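Local coordinates for protein putative D-glycero-D-manno-heptose 7-phosphate kinase (Campylobacter jejuni subsp. jejuni, PDB 4N3O) that phosphorylates D-glycero-alpha-D-manno-heptose 7-phosphate at C-1 with ATP, an early step toward GDP-heptose for capsule polysaccharide synthesis, at residues T6-Q10 and K128-W133; G54-S60 and L100-T106; I83-I87 and L122-I127. The contacts are given in a common frame with arbitrary orientation. Where two conformers were deposited one is given. Residue numbers count along the deposited sequence, not the author numbering.

Contact 1: T6-Q10 and K128-W133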
ATOM      1  N   THR A   6      19.236  -8.641  15.126  1.00 53.60           N
ATOM      2  CA  THR A   6      18.293  -7.549  14.919  1.00 51.00           C
ATOM      3  C   THR A   6      16.918  -8.112  14.616  1.00 47.39           C
ATOM      4  O   THR A   6      16.784  -9.031  13.808  1.00 46.08           O
ATOM      5  CB  THR A   6      18.709  -6.679  13.722  1.00 50.48           C
ATOM      6  OG1 THR A   6      20.041  -6.216  13.918  1.00 55.99           O
ATOM      7  CG2 THR A   6      17.794  -5.494  13.574  1.00 49.89           C
ATOM      8  N   ILE A   7      15.902  -7.563  15.259  1.00 41.43           N
ATOM      9  CA  ILE A   7      14.532  -8.012  15.038  1.00 40.08           C
ATOM     10  C   ILE A   7      13.777  -6.811  14.532  1.00 38.02           C
ATOM     11  O   ILE A   7      13.996  -5.705  15.013  1.00 36.01           O
ATOM     12  CB  ILE A   7      13.861  -8.459  16.355  1.00 42.56           C
ATOM     13  CG1 ILE A   7      14.554  -9.701  16.934  1.00 48.54           C
ATOM     14  CG2 ILE A   7      12.362  -8.714  16.165  1.00 41.63           C
ATOM     15  CD1 ILE A   7      14.274 -10.994  16.202  1.00 50.52           C
ATOM     16  N   ARG A   8      12.907  -7.018  13.549  1.00 35.19           N
ATOM     17  CA  ARG A   8      12.096  -5.937  13.074  1.00 34.06           C
ATOM     18  C   ARG A   8      10.676  -6.422  13.078  1.00 32.93           C
ATOM     19  O   ARG A   8      10.434  -7.618  12.901  1.00 29.82           O
ATOM     20  CB  ARG A   8      12.456  -5.514  11.641  1.00 35.05           C
ATOM     21  CG  ARG A   8      13.914  -5.105  11.404  1.00 37.13           C
ATOM     22  CD  ARG A   8      14.028  -4.199  10.186  1.00 37.18           C
ATOM     23  NE  ARG A   8      15.350  -4.266   9.590  1.00 40.49           N
ATOM     24  CZ  ARG A   8      16.422  -3.621  10.046  1.00 44.01           C
ATOM     25  NH1 ARG A   8      17.571  -3.791   9.431  1.00 44.61           N
ATOM     26  NH2 ARG A   8      16.361  -2.837  11.128  1.00 42.73           N
ATOM     27  N   THR A   9       9.743  -5.503  13.305  1.00 30.67           N
ATOM     28  CA  THR A   9       8.330  -5.830  13.202  1.00 31.75           C
ATOM     29  C   THR A   9       7.626  -4.688  12.455  1.00 31.86           C
ATOM     30  O   THR A   9       8.061  -3.511  12.481  1.00 31.12           O
ATOM     31  CB  THR A   9       7.625  -6.093  14.561  1.00 30.86           C
ATOM     32  OG1 THR A   9       7.465  -4.880  15.286  1.00 27.55           O
ATOM     33  CG2 THR A   9       8.399  -7.075  15.396  1.00 33.78           C
ATOM     34  N   GLN A  10       6.534  -5.053  11.807  1.00 30.37           N
ATOM     35  CA  GLN A  10       5.722  -4.126  11.031  1.00 31.89           C
ATOM     36  C   GLN A  10       4.272  -4.479  11.376  1.00 32.28           C
ATOM     37  O   GLN A  10       3.854  -5.635  11.255  1.00 32.61           O
ATOM     38  CB  GLN A  10       6.042  -4.310   9.556  1.00 33.24           C
ATOM     39  CG  GLN A  10       5.269  -3.403   8.641  1.00 41.47           C
ATOM     40  CD  GLN A  10       5.691  -3.524   7.179  1.00 45.18           C
ATOM     41  OE1 GLN A  10       6.638  -4.247   6.822  1.00 40.85           O
ATOM     42  NE2 GLN A  10       4.991  -2.803   6.327  1.00 44.51           N
ATOM     43  N   LYS A 128       5.606  -7.796  20.101  1.00 39.20           N
ATOM     44  CA  LYS A 128       5.983  -8.809  19.096  1.00 36.84           C
ATOM     45  C   LYS A 128       7.478  -8.845  18.859  1.00 36.67           C
ATOM     46  O   LYS A 128       8.045  -9.892  18.597  1.00 40.78           O
ATOM     47  CB  LYS A 128       5.260  -8.529  17.784  1.00 36.95           C
ATOM     48  CG  LYS A 128       5.523  -9.531  16.685  1.00 37.90           C
ATOM     49  CD  LYS A 128       5.004 -10.928  16.990  1.00 39.76           C
ATOM     50  CE  LYS A 128       5.350 -11.840  15.838  1.00 40.95           C
ATOM     51  NZ  LYS A 128       4.900 -13.222  16.085  1.00 47.61           N
ATOM     52  N   ALA A 129       8.119  -7.694  18.954  1.00 37.09           N
ATOM     53  CA  ALA A 129       9.554  -7.628  18.783  1.00 38.41           C
ATOM     54  C   ALA A 129      10.254  -8.411  19.907  1.00 40.79           C
ATOM     55  O   ALA A 129      11.174  -9.183  19.658  1.00 39.22           O
ATOM     56  CB  ALA A 129      10.005  -6.183  18.780  1.00 40.30           C
ATOM     57  N   PHE A 130       9.801  -8.208  21.140  1.00 42.13           N
ATOM     58  CA  PHE A 130      10.365  -8.920  22.296  1.00 42.30           C
ATOM     59  C   PHE A 130      10.090 -10.417  22.228  1.00 42.57           C
ATOM     60  O   PHE A 130      10.954 -11.225  22.536  1.00 44.45           O
ATOM     61  CB  PHE A 130       9.802  -8.357  23.618  1.00 43.54           C
ATOM     62  CG  PHE A 130      10.419  -7.062  24.037  1.00 42.96           C
ATOM     63  CD1 PHE A 130      11.708  -7.042  24.551  1.00 44.58           C
ATOM     64  CD2 PHE A 130       9.719  -5.881  23.954  1.00 42.78           C
ATOM     65  CE1 PHE A 130      12.295  -5.858  24.935  1.00 45.72           C
ATOM     66  CE2 PHE A 130      10.295  -4.691  24.348  1.00 44.10           C
ATOM     67  CZ  PHE A 130      11.586  -4.677  24.840  1.00 45.75           C
ATOM     68  N   ALA A 131       8.874 -10.780  21.834  1.00 51.38           N
ATOM     69  CA  ALA A 131       8.485 -12.178  21.728  1.00 51.16           C
ATOM     70  C   ALA A 131       9.353 -12.960  20.731  1.00 51.99           C
ATOM     71  O   ALA A 131       9.775 -14.080  21.015  1.00 54.21           O
ATOM     72  CB  ALA A 131       7.015 -12.280  21.347  1.00 50.46           C
ATOM     73  N   GLU A 132       9.599 -12.342  19.582  0.50 50.81           N
ATOM     74  CA  GLU A 132      10.409 -12.915  18.510  0.50 52.43           C
ATOM     75  C   GLU A 132      11.872 -13.037  18.926  0.50 53.32           C
ATOM     76  O   GLU A 132      12.537 -14.041  18.661  0.50 56.19           O
ATOM     77  CB  GLU A 132      10.338 -11.986  17.298  0.50 50.97           C
ATOM     78  CG  GLU A 132      11.115 -12.435  16.073  0.50 52.63           C
ATOM     79  CD  GLU A 132      10.424 -13.543  15.310  0.50 54.02           C
ATOM     80  OE1 GLU A 132       9.760 -14.383  15.950  0.50 54.55           O
ATOM     81  OE2 GLU A 132      10.553 -13.569  14.071  0.50 53.55           O
ATOM     82  N   TRP A 133      12.356 -11.988  19.575  1.00 51.48           N
ATOM     83  CA  TRP A 133      13.727 -11.908  20.007  1.00 51.68           C
ATOM     84  C   TRP A 133      14.035 -12.917  21.122  1.00 53.30           C
ATOM     85  O   TRP A 133      15.054 -13.616  21.089  1.00 54.06           O
ATOM     86  CB  TRP A 133      14.033 -10.495  20.498  1.00 50.40           C
ATOM     87  CG  TRP A 133      15.385 -10.379  21.107  1.00 52.37           C
ATOM     88  CD1 TRP A 133      16.527 -10.979  20.668  1.00 54.39           C
ATOM     89  CD2 TRP A 133      15.764  -9.551  22.215  1.00 53.32           C
ATOM     90  NE1 TRP A 133      17.588 -10.618  21.467  1.00 58.57           N
ATOM     91  CE2 TRP A 133      17.148  -9.737  22.420  1.00 55.89           C
ATOM     92  CE3 TRP A 133      15.068  -8.682  23.062  1.00 52.25           C
ATOM     93  CZ2 TRP A 133      17.851  -9.089  23.438  1.00 55.76           C
ATOM     94  CZ3 TRP A 133      15.768  -8.035  24.068  1.00 53.26           C
ATOM     95  CH2 TRP A 133      17.150  -8.244  24.246  1.00 54.52           C
TER
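Ile7 does most of the work where strand residues 6-10 run across the C-terminal end of helix 118-134. Its chi1 and chi2 are both in the m well, which brings CD1 to 3.5 Å from CG of Glu132 and CG1 to 3.7 Å from CB of Trp133, while Ile7 CG2 sits 3.7 Å from the carbonyl O of Ala129. Two residues on, Thr9 also points at the helix. With chi1 at 72° (p) its methyl CG2 lies 3.6 Å from CA of Ala129 and 4.0 Å from CG of Lys128, and its OG1 is hydrogen-bonded to the backbone O of Gly125, one turn earlier on the same helix. Arg8, between them, projects from the other face of the strand, where its NE forms a salt bridge with Glu197 of the second subunit. This is alpha/beta packing in the N-terminal domain of a GHMP kinase: helix 118-134 lies against one face of the mixed sheet, and the axes of 6-10 and 128-133 approach to 8.0 Å, their N-to-C directions 141° apart. The small Ala129, whose CA is 6.0 Å from that of Thr9, lets the backbones come this close. Two longer helix side chains carry their ends away. Lys128 (chi1 t, chi2 p) at least starts toward the strand; Trp133, chi1 t, offers CB to Ile7, but its CA-to-CB bond runs sideways and the indole leads away. Glu132 (chi1 t, chi2 p) lays its CG against Ile7, and its backbone O takes a hydrogen bond from Arg341 of the neighbouring strand 338-341.

Contact 2: G54-S60 and L100-T106; sequences GKIIFDS and LSFSLHT
Backbone hydrogen bonds join 54-60 to 100-106: Ile57 N to Phe102 O (3.0 Å), Leu104 N to Ile57 O (2.8 Å), Asp59 N to Leu104 O (2.7 Å) and Thr106 N to Asp59 O (2.9 Å). Lys55 O accepts Ser101 OG (2.8 Å) and, weakly, Phe102 N (3.1 Å). Asp59 (chi1 t) receives His105 ND1 (chi1 m) on OD2 at 3.0 Å, and His105 NE2 is hydrogen-bonded to Ser103 OG at 2.8 Å. A water bridges Ser60 OG (2.8 Å) and Thr106 OG1 (3.0 Å); Ser60 OG is also hydrogen-bonded to Thr63. These are parallel neighbours in the mixed sheet of the GHMP kinase N-terminal domain, 55-60 and 102-106 in ordinary beta conformation, Phe102 flatter at -171/170, axes 4.6 Å apart at 6°, in register from Ile56-Phe102 to Asp59-His105. Ser60, at the C-terminal end, probably binds ATP. Gly54, just before the strand, is in the left-handed region (59/30). On the face bearing Ile56, Phe58, Phe102 and Leu104, which meets helix 82-96, Phe102 (chi1 p) brings CZ to 3.6 Å from Ile56 CG2 and CE2 to 3.7 Å from Phe58 CE1. Phe58 (chi1 m) also sets CD1 4.0 Å from Leu104 CB.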
ATOM      1  N   GLY A  54      25.022  -3.393  28.812  1.00 77.77           N
ATOM      2  CA  GLY A  54      24.128  -3.090  29.921  1.00 76.56           C
ATOM      3  C   GLY A  54      23.337  -1.811  29.753  1.00 74.83           C
ATOM      4  O   GLY A  54      23.009  -1.150  30.734  1.00 75.00           O
ATOM      5  N   LYS A  55      23.047  -1.450  28.507  1.00 73.26           N
ATOM      6  CA  LYS A  55      22.249  -0.258  28.210  1.00 73.79           C
ATOM      7  C   LYS A  55      20.896  -0.604  27.598  1.00 66.89           C
ATOM      8  O   LYS A  55      20.723  -1.634  26.960  1.00 62.01           O
ATOM      9  CB  LYS A  55      22.992   0.703  27.270  1.00 78.19           C
ATOM     10  CG  LYS A  55      23.783   1.813  27.946  1.00 86.82           C
ATOM     11  CD  LYS A  55      24.804   1.308  28.953  1.00 94.87           C
ATOM     12  CE  LYS A  55      25.576   2.466  29.566  1.00100.26           C
ATOM     13  NZ  LYS A  55      24.670   3.458  30.211  1.00102.20           N
ATOM     14  N   ILE A  56      19.941   0.282  27.824  1.00 61.22           N
ATOM     15  CA  ILE A  56      18.621   0.147  27.274  1.00 59.62           C
ATOM     16  C   ILE A  56      18.282   1.496  26.647  1.00 59.89           C
ATOM     17  O   ILE A  56      18.238   2.515  27.339  1.00 56.78           O
ATOM     18  CB  ILE A  56      17.579  -0.248  28.338  1.00 59.03           C
ATOM     19  CG1 ILE A  56      17.803  -1.702  28.781  1.00 60.76           C
ATOM     20  CG2 ILE A  56      16.178  -0.092  27.784  1.00 56.96           C
ATOM     21  CD1 ILE A  56      16.885  -2.155  29.898  1.00 59.85           C
ATOM     22  N   ILE A  57      18.050   1.485  25.335  1.00 55.97           N
ATOM     23  CA  ILE A  57      17.742   2.689  24.581  1.00 56.00           C
ATOM     24  C   ILE A  57      16.368   2.588  23.930  1.00 51.30           C
ATOM     25  O   ILE A  57      16.024   1.559  23.353  1.00 50.01           O
ATOM     26  CB  ILE A  57      18.817   2.902  23.496  1.00 59.84           C
ATOM     27  CG1 ILE A  57      20.185   3.075  24.173  1.00 63.56           C
ATOM     28  CG2 ILE A  57      18.481   4.098  22.606  1.00 57.87           C
ATOM     29  CD1 ILE A  57      21.346   3.180  23.213  1.00 66.23           C
ATOM     30  N   PHE A  58      15.582   3.645  24.060  1.00 49.48           N
ATOM     31  CA  PHE A  58      14.276   3.732  23.443  1.00 48.78           C
ATOM     32  C   PHE A  58      14.377   4.929  22.510  1.00 51.49           C
ATOM     33  O   PHE A  58      14.638   6.043  22.980  1.00 51.84           O
ATOM     34  CB  PHE A  58      13.173   3.976  24.474  1.00 51.62           C
ATOM     35  CG  PHE A  58      12.995   2.865  25.475  1.00 52.68           C
ATOM     36  CD1 PHE A  58      12.825   1.552  25.057  1.00 53.10           C
ATOM     37  CD2 PHE A  58      12.868   3.146  26.822  1.00 55.48           C
ATOM     38  CE1 PHE A  58      12.612   0.538  25.971  1.00 54.54           C
ATOM     39  CE2 PHE A  58      12.657   2.134  27.745  1.00 56.27           C
ATOM     40  CZ  PHE A  58      12.535   0.832  27.321  1.00 55.49           C
ATOM     41  N   ASP A  59      14.160   4.706  21.205  1.00 50.03           N
ATOM     42  CA  ASP A  59      14.321   5.744  20.186  1.00 49.24           C
ATOM     43  C   ASP A  59      13.092   5.900  19.287  1.00 46.71           C
ATOM     44  O   ASP A  59      12.800   5.050  18.459  1.00 44.00           O
ATOM     45  CB  ASP A  59      15.544   5.403  19.341  1.00 50.55           C
ATOM     46  CG  ASP A  59      15.802   6.412  18.233  1.00 55.29           C
ATOM     47  OD1 ASP A  59      15.360   7.580  18.342  1.00 57.33           O
ATOM     48  OD2 ASP A  59      16.477   6.031  17.254  1.00 54.80           O
ATOM     49  N   SER A  60      12.403   7.022  19.451  1.00 48.98           N
ATOM     50  CA  SER A  60      11.177   7.327  18.726  1.00 49.20           C
ATOM     51  C   SER A  60      11.279   8.728  18.106  1.00 50.15           C
ATOM     52  O   SER A  60      10.763   9.695  18.662  1.00 52.54           O
ATOM     53  CB  SER A  60      10.007   7.233  19.714  1.00 49.27           C
ATOM     54  OG  SER A  60       8.808   7.770  19.195  1.00 52.82           O
ATOM     55  N   LEU A 100      17.605  -6.976  30.593  1.00 61.49           N
ATOM     56  CA  LEU A 100      17.959  -7.176  29.191  1.00 60.60           C
ATOM     57  C   LEU A 100      18.640  -5.918  28.678  1.00 59.77           C
ATOM     58  O   LEU A 100      18.385  -4.814  29.188  1.00 58.04           O
ATOM     59  CB  LEU A 100      16.702  -7.457  28.366  1.00 56.36           C
ATOM     60  CG  LEU A 100      15.809  -8.598  28.866  1.00 54.06           C
ATOM     61  CD1 LEU A 100      14.470  -8.531  28.146  1.00 52.22           C
ATOM     62  CD2 LEU A 100      16.467  -9.963  28.694  1.00 52.84           C
ATOM     63  N   SER A 101      19.500  -6.079  27.674  1.00 57.78           N
ATOM     64  CA  SER A 101      20.210  -4.935  27.094  1.00 57.29           C
ATOM     65  C   SER A 101      19.907  -4.860  25.591  1.00 51.88           C
ATOM     66  O   SER A 101      20.160  -5.811  24.851  1.00 51.07           O
ATOM     67  CB  SER A 101      21.707  -5.042  27.385  1.00 59.11           C
ATOM     68  OG  SER A 101      22.394  -3.851  27.016  1.00 61.90           O
ATOM     69  N   PHE A 102      19.374  -3.721  25.150  1.00 48.67           N
ATOM     70  CA  PHE A 102      18.938  -3.561  23.766  1.00 48.63           C
ATOM     71  C   PHE A 102      18.582  -2.129  23.466  1.00 49.36           C
ATOM     72  O   PHE A 102      18.458  -1.317  24.384  1.00 49.45           O
ATOM     73  CB  PHE A 102      17.638  -4.340  23.577  1.00 48.01           C
ATOM     74  CG  PHE A 102      16.506  -3.801  24.425  1.00 47.25           C
ATOM     75  CD1 PHE A 102      16.314  -4.258  25.719  1.00 48.94           C
ATOM     76  CD2 PHE A 102      15.687  -2.791  23.948  1.00 45.84           C
ATOM     77  CE1 PHE A 102      15.306  -3.734  26.514  1.00 51.63           C
ATOM     78  CE2 PHE A 102      14.665  -2.273  24.728  1.00 48.48           C
ATOM     79  CZ  PHE A 102      14.471  -2.742  26.014  1.00 50.51           C
ATOM     80  N   SER A 103      18.371  -1.844  22.176  1.00 48.76           N
ATOM     81  CA  SER A 103      17.897  -0.537  21.713  1.00 47.52           C
ATOM     82  C   SER A 103      16.624  -0.809  20.911  1.00 47.84           C
ATOM     83  O   SER A 103      16.579  -1.753  20.141  1.00 46.67           O
ATOM     84  CB  SER A 103      18.925   0.181  20.850  1.00 49.44           C
ATOM     85  OG  SER A 103      19.123  -0.474  19.615  1.00 47.94           O
ATOM     86  N   LEU A 104      15.600   0.015  21.114  1.00 47.03           N
ATOM     87  CA  LEU A 104      14.315  -0.138  20.465  1.00 42.73           C
ATOM     88  C   LEU A 104      14.023   1.136  19.682  1.00 45.48           C
ATOM     89  O   LEU A 104      14.016   2.229  20.262  1.00 48.13           O
ATOM     90  CB  LEU A 104      13.231  -0.358  21.522  1.00 43.42           C
ATOM     91  CG  LEU A 104      11.809  -0.545  20.997  1.00 43.39           C
ATOM     92  CD1 LEU A 104      11.737  -1.835  20.198  1.00 43.41           C
ATOM     93  CD2 LEU A 104      10.797  -0.549  22.124  1.00 43.86           C
ATOM     94  N   HIS A 105      13.772   1.004  18.376  1.00 39.77           N
ATOM     95  CA  HIS A 105      13.553   2.174  17.532  1.00 41.71           C
ATOM     96  C   HIS A 105      12.204   2.039  16.851  1.00 41.28           C
ATOM     97  O   HIS A 105      11.927   0.992  16.293  1.00 44.73           O
ATOM     98  CB  HIS A 105      14.661   2.247  16.472  1.00 41.90           C
ATOM     99  CG  HIS A 105      16.040   2.033  17.011  1.00 41.12           C
ATOM    100  ND1 HIS A 105      16.914   3.068  17.257  1.00 45.66           N
ATOM    101  CD2 HIS A 105      16.700   0.897  17.349  1.00 41.47           C
ATOM    102  CE1 HIS A 105      18.057   2.581  17.713  1.00 44.54           C
ATOM    103  NE2 HIS A 105      17.953   1.265  17.775  1.00 44.40           N
ATOM    104  N   THR A 106      11.369   3.079  16.876  1.00 42.54           N
ATOM    105  CA  THR A 106      10.040   2.989  16.252  1.00 43.12           C
ATOM    106  C   THR A 106       9.590   4.255  15.550  1.00 44.99           C
ATOM    107  O   THR A 106      10.100   5.344  15.819  1.00 41.66           O
ATOM    108  CB  THR A 106       8.957   2.732  17.302  1.00 45.18           C
ATOM    109  OG1 THR A 106       8.868   3.860  18.176  1.00 45.51           O
ATOM    110  CG2 THR A 106       9.278   1.517  18.113  1.00 50.31           C
TER
HETATM  111  O   HOH W   1       7.361   6.306  17.345  1.00 49.25           O

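Contact 3: I83-I87 and L122-I127; sequences IFKSI and LVVGVI
Both segments are regular alpha-helix, with phi near -60° and psi near -45°. Their axes pass 10.7 Å apart at closest approach and cross at -45°. They draw together toward their C-terminal ends, where the CA atoms of Ile87 and Ile127 are 6.9 Å apart. Within 122-127, Val126 N hydrogen-bonds to Leu122 O (3.1 Å) and Ile127 N to Val123 O (3.0 Å); in 83-87 the hydrogen bond from Ile87 N to Ile83 O is weak at 3.3 Å. Between the helices everything is apolar. Ile87 (chi1 m, chi2 t) makes the most contacts, with CG2 3.9 Å from Val126 CG1 and 4.1 Å from Ile127 CG1, and CD1 4.0 Å from Val123 CG1. One turn earlier, Ile83 (chi1 t, chi2 p) sets CD1 4.0 Å from Val123 CG2. This helix pair is part of the GHMP kinase N-terminal domain, packed on one side of its sheet: Phe84 and Val126 both rest on Leu104 of strand 102-108, and Val123 and Ile127 reach Ala147 of helix 140-153. Phe84 (chi1 m) leaves its backbone sideways and turns its ring in, so that CE1 is 3.9 Å from Val126 CG2 and 4.0 Å from CD1 of Leu122 (chi1 t, chi2 p), which lies at the ring's edge. The Phe84 side chain is about 4 Å from that of Ser60, a probable ATP-binding residue, and Val123's about 5 Å from that of Glu151, a probable Mg(2+) ligand.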
ATOM      1  N   ILE A  83       5.365   4.425  27.887  1.00 57.70           N
ATOM      2  CA  ILE A  83       4.682   3.267  27.307  1.00 53.51           C
ATOM      3  C   ILE A  83       5.667   2.107  27.072  1.00 49.57           C
ATOM      4  O   ILE A  83       5.328   0.955  27.310  1.00 48.40           O
ATOM      5  CB  ILE A  83       3.901   3.636  26.011  1.00 56.31           C
ATOM      6  CG1 ILE A  83       3.065   2.449  25.520  1.00 59.84           C
ATOM      7  CG2 ILE A  83       4.829   4.128  24.909  1.00 55.24           C
ATOM      8  CD1 ILE A  83       2.012   1.997  26.519  1.00 64.16           C
ATOM      9  N   PHE A  84       6.897   2.397  26.647  1.00 50.54           N
ATOM     10  CA  PHE A  84       7.872   1.323  26.436  1.00 49.41           C
ATOM     11  C   PHE A  84       8.360   0.744  27.767  1.00 50.91           C
ATOM     12  O   PHE A  84       8.689  -0.431  27.850  1.00 49.27           O
ATOM     13  CB  PHE A  84       9.071   1.771  25.591  1.00 53.97           C
ATOM     14  CG  PHE A  84       8.711   2.278  24.206  1.00 56.28           C
ATOM     15  CD1 PHE A  84       7.634   1.757  23.498  1.00 53.39           C
ATOM     16  CD2 PHE A  84       9.526   3.202  23.572  1.00 58.16           C
ATOM     17  CE1 PHE A  84       7.333   2.221  22.231  1.00 54.23           C
ATOM     18  CE2 PHE A  84       9.235   3.656  22.293  1.00 58.46           C
ATOM     19  CZ  PHE A  84       8.140   3.161  21.622  1.00 53.15           C
ATOM     20  N   LYS A  85       8.424   1.565  28.805  1.00 51.30           N
ATOM     21  CA  LYS A  85       8.831   1.037  30.098  1.00 57.13           C
ATOM     22  C   LYS A  85       7.816   0.002  30.587  1.00 53.07           C
ATOM     23  O   LYS A  85       8.201  -1.077  31.017  1.00 54.70           O
ATOM     24  CB  LYS A  85       9.057   2.159  31.140  1.00 61.53           C
ATOM     25  CG  LYS A  85      10.392   2.877  30.960  1.00 64.67           C
ATOM     26  CD  LYS A  85      10.678   3.915  32.044  1.00 69.48           C
ATOM     27  CE  LYS A  85      10.029   5.263  31.782  1.00 72.68           C
ATOM     28  NZ  LYS A  85      10.662   5.998  30.645  1.00 73.27           N
ATOM     29  N   SER A  86       6.526   0.320  30.507  1.00 50.85           N
ATOM     30  CA  SER A  86       5.490  -0.620  30.946  1.00 50.80           C
ATOM     31  C   SER A  86       5.643  -1.950  30.211  1.00 52.75           C
ATOM     32  O   SER A  86       5.521  -3.006  30.810  1.00 53.80           O
ATOM     33  CB  SER A  86       4.103  -0.072  30.659  1.00 51.28           C
ATOM     34  OG  SER A  86       3.945   1.232  31.164  1.00 55.33           O
ATOM     35  N   ILE A  87       5.885  -1.885  28.900  1.00 48.88           N
ATOM     36  CA  ILE A  87       6.065  -3.079  28.112  1.00 47.58           C
ATOM     37  C   ILE A  87       7.305  -3.804  28.614  1.00 47.06           C
ATOM     38  O   ILE A  87       7.254  -4.987  28.948  1.00 48.36           O
ATOM     39  CB  ILE A  87       6.188  -2.742  26.611  1.00 46.92           C
ATOM     40  CG1 ILE A  87       4.837  -2.226  26.089  1.00 47.64           C
ATOM     41  CG2 ILE A  87       6.625  -3.967  25.832  1.00 45.96           C
ATOM     42  CD1 ILE A  87       4.905  -1.550  24.738  1.00 46.88           C
ATOM     43  N   LEU A 122       0.996   0.287  18.158  1.00 44.63           N
ATOM     44  CA  LEU A 122       2.374   0.459  18.643  1.00 45.15           C
ATOM     45  C   LEU A 122       2.737  -0.594  19.696  1.00 42.63           C
ATOM     46  O   LEU A 122       3.793  -1.247  19.611  1.00 39.98           O
ATOM     47  CB  LEU A 122       2.556   1.864  19.224  1.00 47.06           C
ATOM     48  CG  LEU A 122       3.899   2.204  19.872  1.00 49.06           C
ATOM     49  CD1 LEU A 122       5.048   2.009  18.906  1.00 46.57           C
ATOM     50  CD2 LEU A 122       3.877   3.638  20.378  1.00 51.82           C
ATOM     51  N   VAL A 123       1.853  -0.769  20.676  1.00 40.88           N
ATOM     52  CA  VAL A 123       2.096  -1.731  21.763  1.00 39.76           C
ATOM     53  C   VAL A 123       2.268  -3.147  21.201  1.00 38.60           C
ATOM     54  O   VAL A 123       3.159  -3.895  21.618  1.00 36.37           O
ATOM     55  CB  VAL A 123       0.969  -1.705  22.820  1.00 40.70           C
ATOM     56  CG1 VAL A 123       1.186  -2.802  23.865  1.00 40.48           C
ATOM     57  CG2 VAL A 123       0.862  -0.328  23.487  1.00 43.51           C
ATOM     58  N   VAL A 124       1.415  -3.511  20.251  1.00 40.57           N
ATOM     59  CA  VAL A 124       1.497  -4.831  19.603  1.00 39.08           C
ATOM     60  C   VAL A 124       2.826  -5.021  18.858  1.00 36.13           C
ATOM     61  O   VAL A 124       3.470  -6.044  18.996  1.00 36.09           O
ATOM     62  CB  VAL A 124       0.291  -5.064  18.672  1.00 38.43           C
ATOM     63  CG1 VAL A 124       0.527  -6.232  17.732  1.00 36.95           C
ATOM     64  CG2 VAL A 124      -0.959  -5.296  19.511  1.00 41.83           C
ATOM     65  N   GLY A 125       3.252  -4.031  18.092  1.00 34.64           N
ATOM     66  CA  GLY A 125       4.508  -4.164  17.372  1.00 34.25           C
ATOM     67  C   GLY A 125       5.708  -4.367  18.282  1.00 35.76           C
ATOM     68  O   GLY A 125       6.590  -5.157  17.984  1.00 37.47           O
ATOM     69  N   VAL A 126       5.730  -3.663  19.407  1.00 35.64           N
ATOM     70  CA  VAL A 126       6.843  -3.754  20.348  1.00 34.52           C
ATOM     71  C   VAL A 126       6.847  -5.107  21.084  1.00 36.88           C
ATOM     72  O   VAL A 126       7.879  -5.808  21.150  1.00 35.34           O
ATOM     73  CB  VAL A 126       6.768  -2.586  21.326  1.00 35.38           C
ATOM     74  CG1 VAL A 126       7.832  -2.704  22.389  1.00 36.57           C
ATOM     75  CG2 VAL A 126       6.896  -1.273  20.558  1.00 36.05           C
ATOM     76  N   ILE A 127       5.687  -5.485  21.617  1.00 36.33           N
ATOM     77  CA  ILE A 127       5.550  -6.758  22.294  1.00 37.64           C
ATOM     78  C   ILE A 127       6.026  -7.858  21.365  1.00 38.08           C
ATOM     79  O   ILE A 127       6.770  -8.737  21.773  1.00 38.09           O
ATOM     80  CB  ILE A 127       4.084  -7.014  22.712  1.00 39.86           C
ATOM     81  CG1 ILE A 127       3.707  -6.085  23.875  1.00 42.68           C
ATOM     82  CG2 ILE A 127       3.908  -8.450  23.160  1.00 41.03           C
ATOM     83  CD1 ILE A 127       2.227  -6.031  24.202  1.00 41.78           C
TER

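In the fold
From the N terminus, the chain lays down 6-10 at once, and contact 1 closes only when helix 118-134 packs back onto it, so the loop it closes encloses both other contacts. Inside it, 54-60 comes first, then 83-87 on helix 82-96, before 100-106 pairs with 54-60 and closes contact 2. Contact 3 closes last of the inner two, at 122-127, and so crosses contact 2. Contacts 1 and 3 share helix 118-134: one joins it to the sheet, the other to helix 82-96. Phe102 meets Phe130, Leu104 meets Val126, and Phe58 meets Phe84, so the strand pair of contact 2 and both helices form one continuous core.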